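Local coordinates for protein UDP-glucose 4-epimerase (Brucella ovis, PDB 4WOK) that probably interconverts UDP-glucose and UDP-galactose by inverting the sugar at C4, using a tightly held NAD as its redox cofactor, at residues H235-R241 and F312-S317; A204-A209 and R282-V286. The protein carries 2 engineered substitutions. One frame throughout, in Å; residues are numbered along the deposited sequence.

Contact 1 (H235-R241 and F312-S317)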
# COMPACT_ATOMS: atom_id res chain seq x y z
N HIS A 235 -5.11 1.74 7.93
CA HIS A 235 -5.47 0.34 8.06
C HIS A 235 -5.67 -0.31 6.69
O HIS A 235 -6.31 0.27 5.81
CB HIS A 235 -6.73 0.20 8.91
CG HIS A 235 -6.95 -1.19 9.43
ND1 HIS A 235 -7.35 -2.23 8.62
CD2 HIS A 235 -6.82 -1.70 10.67
CE1 HIS A 235 -7.46 -3.33 9.35
NE2 HIS A 235 -7.15 -3.03 10.60
N VAL A 236 -5.16 -1.52 6.54
CA VAL A 236 -5.20 -2.22 5.25
C VAL A 236 -6.63 -2.48 4.76
O VAL A 236 -6.90 -2.52 3.55
CB VAL A 236 -4.42 -3.54 5.34
CG1 VAL A 236 -5.02 -4.45 6.42
CG2 VAL A 236 -4.35 -4.24 3.99
N THR A 237 -7.57 -2.65 5.69
CA THR A 237 -8.96 -2.84 5.28
C THR A 237 -9.52 -1.56 4.68
O THR A 237 -10.29 -1.61 3.72
CB THR A 237 -9.83 -3.30 6.46
OG1 THR A 237 -9.31 -4.53 6.97
CG2 THR A 237 -11.27 -3.53 6.00
N ASP A 238 -9.13 -0.42 5.24
CA ASP A 238 -9.48 0.87 4.66
C ASP A 238 -8.87 1.00 3.26
O ASP A 238 -9.50 1.54 2.35
CB ASP A 238 -9.01 2.02 5.55
CG ASP A 238 -9.99 2.34 6.68
OD1 ASP A 238 -11.22 2.23 6.44
OD2 ASP A 238 -9.53 2.69 7.79
N LEU A 239 -7.65 0.51 3.08
CA LEU A 239 -7.03 0.53 1.75
C LEU A 239 -7.82 -0.33 0.79
O LEU A 239 -8.07 0.07 -0.35
CB LEU A 239 -5.57 0.06 1.81
CG LEU A 239 -4.61 1.06 2.46
CD1 LEU A 239 -3.25 0.42 2.69
CD2 LEU A 239 -4.48 2.33 1.63
N ALA A 240 -8.22 -1.52 1.23
CA ALA A 240 -9.07 -2.39 0.42
C ALA A 240 -10.34 -1.65 -0.00
O ALA A 240 -10.68 -1.60 -1.18
CB ALA A 240 -9.42 -3.66 1.18
N ARG A 241 -11.00 -1.04 0.97
CA ARG A 241 -12.22 -0.28 0.69
C ARG A 241 -12.01 0.77 -0.40
O ARG A 241 -12.81 0.87 -1.34
CB ARG A 241 -12.74 0.39 1.98
CG ARG A 241 -13.17 -0.60 3.07
CD ARG A 241 -13.71 0.12 4.33
NE ARG A 241 -14.66 1.17 3.97
CZ ARG A 241 -14.45 2.47 4.16
NH1 ARG A 241 -13.34 2.89 4.75
NH2 ARG A 241 -15.36 3.36 3.78
N PHE A 312 -14.76 8.67 0.15
CA PHE A 312 -13.98 7.78 1.02
C PHE A 312 -13.53 8.41 2.34
O PHE A 312 -12.88 9.45 2.35
CB PHE A 312 -12.74 7.27 0.28
CG PHE A 312 -11.79 6.51 1.16
CD1 PHE A 312 -12.08 5.21 1.55
CD2 PHE A 312 -10.61 7.08 1.58
CE1 PHE A 312 -11.20 4.51 2.37
CE2 PHE A 312 -9.73 6.37 2.40
CZ PHE A 312 -10.04 5.10 2.79
N HIS A 313 -13.87 7.74 3.44
CA HIS A 313 -13.34 8.06 4.77
C HIS A 313 -12.81 6.78 5.40
O HIS A 313 -13.40 5.72 5.21
CB HIS A 313 -14.41 8.67 5.68
CG HIS A 313 -15.20 9.76 5.04
ND1 HIS A 313 -16.30 9.51 4.24
CD2 HIS A 313 -15.04 11.10 5.04
CE1 HIS A 313 -16.79 10.66 3.80
NE2 HIS A 313 -16.03 11.64 4.26
N THR A 314 -11.71 6.87 6.14
CA THR A 314 -11.24 5.72 6.89
C THR A 314 -12.21 5.43 8.03
O THR A 314 -12.73 6.35 8.64
CB THR A 314 -9.83 5.92 7.48
OG1 THR A 314 -9.77 7.17 8.18
CG2 THR A 314 -8.78 5.93 6.38
N VAL A 315 -12.47 4.15 8.29
CA VAL A 315 -13.30 3.80 9.44
C VAL A 315 -12.61 2.78 10.34
O VAL A 315 -13.13 2.44 11.39
CB VAL A 315 -14.68 3.23 9.01
CG1 VAL A 315 -15.42 4.25 8.15
CG2 VAL A 315 -14.53 1.91 8.27
N TYR A 316 -11.43 2.31 9.94
CA TYR A 316 -10.70 1.32 10.74
C TYR A 316 -9.30 1.80 11.12
O TYR A 316 -8.50 1.02 11.65
CB TYR A 316 -10.57 -0.01 9.98
CG TYR A 316 -11.87 -0.69 9.61
CD1 TYR A 316 -12.71 -1.21 10.58
CD2 TYR A 316 -12.23 -0.85 8.28
CE1 TYR A 316 -13.89 -1.85 10.24
CE2 TYR A 316 -13.41 -1.48 7.93
CZ TYR A 316 -14.24 -1.99 8.91
OH TYR A 316 -15.41 -2.62 8.56
N SER A 317 -8.98 3.06 10.86
CA SER A 317 -7.60 3.49 10.96
C SER A 317 -7.27 4.27 12.23
O SER A 317 -6.29 5.01 12.28
CB SER A 317 -7.24 4.31 9.73
OG SER A 317 -7.23 3.50 8.56
O HOH W 1 -16.25 5.79 2.93
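Asp238 takes four donors on its carboxylate, three of them from the loop 312-317. Val315 N meets Asp238 OD1 on the syn side at 2.9 Å, nearly straight at 172°, while Tyr316 N reaches Asp238 OD2, also syn. Ser317 OG donates to the anti lone pair of Asp238 OD2 at 2.6 Å, and the same OG accepts from His235 N at 2.8 Å, so the serine hydroxyl relays between the start of the helix and the aspartate. Arg241, one turn further on, completes the set: its NH1 makes a salt bridge to Asp238 OD1, entering from the same face of the carboxylate plane as Val315 N, and also donates to His313 O at 2.9 Å. With so many donors, Asp238 is probably held as the anion. A bend at chi3 (47°) turns the guanidinium back toward the loop, where Val315 CG2 lies over one face.

Packing spreads outward. Tyr316 CB sits over the His235 ring, a CH-pi contact 4.1 Å from the centroid, and Thr237 CG2 touches Tyr316 CE2 at 3.5 Å. His235 is the N-cap, its ND1 accepting from Thr237 N in the ring plane. Val236 points away from the loop and, with Ala240, packs on helix 22-33 of the Rossmann domain. Phe312 lies against Ala242 and Leu245 further along helix 236-251. His235 NE2 is hydrogen-bonded to Thr325 OG1 of helix 319-326.

Contact 2 (A204-A209 and R282-V286); sequences AMMAAA and RSVPV
Val284 and Pro285 lie against the alanine-rich run 204-209, and Arg282 passes over Ala208 and Ala209. From CB outward, Arg282 starts with CB 3.9 Å from Ala208 O and CG anti to the carbonyl carbon (chi1 -57°), and the chain then bends at chi3 (67°), which carries the far end over Ala208 and Ala209. CD stays near the same carbonyl oxygen. Arg282 NE comes to 3.4 Å from Ala208 O, but the angle is too poor for a hydrogen bond, because the oxygen lies over the guanidinium face and not along an N-H. The flat group itself covers Ala209, whose CA sits 4.1 Å above the plane over its centre; NH1 and NH2 both lie near Ala209 O without bonding to it.

Water 2 donates to Ala208 O at 2.7 Å and also to Ser283 O, bridging the helix to the loop. Ser283 O is used again by Ala208 CA, a CA-H...O contact of 3.4 Å. Deeper in, Val284 spreads both methyls over the helix: CG1 faces the CB atoms of Ala204 and Ala207, and CG2 lies 3.9 Å from Ala208 CB. Pro285, at the centre of an inverse gamma turn, lays its CD 3.7 Å from Ala207 CB. Val284 also packs on Val273 and Ile276 of helix 269-280, and Pro285 pairs through its backbone with Leu215 as strand 286-289 begins.

Small alanine side chains let the loop come close, Ala208 and Val284 having CA atoms 4.2 Å apart. The direct contact is therefore mainly van der Waals, with polar linkage through one water. The guanidinium, lying over Ala208 O and the Ala209 backbone, may gain some electrostatic attraction to these carbonyls, though it makes no direct hydrogen bond to them.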
# COMPACT_ATOMS: atom_id res chain seq x y z
N ALA A 204 8.05 -3.34 15.51
CA ALA A 204 7.87 -3.01 16.93
C ALA A 204 7.17 -4.15 17.66
O ALA A 204 7.52 -4.49 18.80
CB ALA A 204 7.09 -1.71 17.08
N MET A 205 6.20 -4.77 17.00
CA MET A 205 5.45 -5.88 17.60
C MET A 205 6.31 -7.13 17.74
O MET A 205 6.28 -7.82 18.77
CB MET A 205 4.19 -6.20 16.79
CG MET A 205 3.13 -5.14 16.95
SD MET A 205 1.67 -5.43 15.94
CE MET A 205 0.63 -4.12 16.59
N MET A 206 7.06 -7.43 16.69
CA MET A 206 7.98 -8.56 16.72
C MET A 206 8.97 -8.40 17.87
O MET A 206 9.27 -9.36 18.57
CB MET A 206 8.72 -8.69 15.39
CG MET A 206 7.82 -9.15 14.23
SD MET A 206 8.62 -8.91 12.63
CE MET A 206 9.94 -10.12 12.73
N ALA A 207 9.44 -7.17 18.07
CA ALA A 207 10.40 -6.90 19.14
C ALA A 207 9.74 -7.10 20.51
O ALA A 207 10.30 -7.73 21.39
CB ALA A 207 10.96 -5.50 19.01
N ALA A 208 8.53 -6.57 20.68
CA ALA A 208 7.78 -6.76 21.92
C ALA A 208 7.53 -8.25 22.17
O ALA A 208 7.53 -8.71 23.30
CB ALA A 208 6.47 -5.99 21.89
N ALA A 209 7.35 -9.00 21.09
CA ALA A 209 7.06 -10.43 21.18
C ALA A 209 8.31 -11.29 21.35
O ALA A 209 8.20 -12.48 21.63
CB ALA A 209 6.29 -10.88 19.96
N ARG A 282 2.97 -6.24 26.69
CA ARG A 282 4.39 -6.48 26.49
C ARG A 282 5.04 -5.23 25.93
O ARG A 282 4.56 -4.65 24.97
CB ARG A 282 4.59 -7.68 25.57
CG ARG A 282 3.92 -8.92 26.12
CD ARG A 282 4.32 -10.17 25.36
NE ARG A 282 5.73 -10.49 25.56
CZ ARG A 282 6.30 -11.61 25.12
NH1 ARG A 282 5.58 -12.51 24.47
NH2 ARG A 282 7.60 -11.83 25.33
N SER A 283 6.13 -4.80 26.56
CA SER A 283 6.80 -3.57 26.13
C SER A 283 7.70 -3.82 24.93
O SER A 283 8.23 -4.91 24.74
CB SER A 283 7.62 -2.98 27.27
OG SER A 283 8.73 -3.81 27.56
N VAL A 284 7.87 -2.78 24.11
CA VAL A 284 8.78 -2.83 22.97
C VAL A 284 10.19 -2.47 23.43
O VAL A 284 10.39 -1.41 24.00
CB VAL A 284 8.34 -1.86 21.86
CG1 VAL A 284 9.29 -1.97 20.66
CG2 VAL A 284 6.91 -2.14 21.45
N PRO A 285 11.17 -3.36 23.20
CA PRO A 285 12.53 -3.07 23.68
C PRO A 285 13.27 -2.06 22.79
O PRO A 285 14.14 -2.42 22.01
CB PRO A 285 13.21 -4.44 23.63
CG PRO A 285 12.49 -5.18 22.53
CD PRO A 285 11.05 -4.73 22.67
N VAL A 286 12.92 -0.79 22.95
CA VAL A 286 13.45 0.29 22.13
C VAL A 286 14.92 0.57 22.40
O VAL A 286 15.35 0.65 23.55
CB VAL A 286 12.66 1.59 22.33
CG1 VAL A 286 13.31 2.74 21.58
CG2 VAL A 286 11.23 1.40 21.87
O HOH W 2 8.27 -7.77 25.67

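How the contacts relate
Both contacts set one helix against an irregular segment, and each mixes buried with exposed residues, but their chemistry diverges. Contact 1 lies nearer the chain centre, where the loop before helix 319-326 meets a helix packed on the Rossmann domain; a buried carboxylate and direct hydrogen bonds dominate. Contact 2 is more peripheral, its centre about 24 Å from the middle of the chain, and relies on small apolar groups and a bridging water. Their centres are about 25 Å apart and they do not touch, although helix 319-326 neighbours both: its Thr325 is hydrogen-bonded to His235, and Ile323 and Ala326 touch Met205, on the helix of contact 2 but outside the contact. Along the chain their segments alternate.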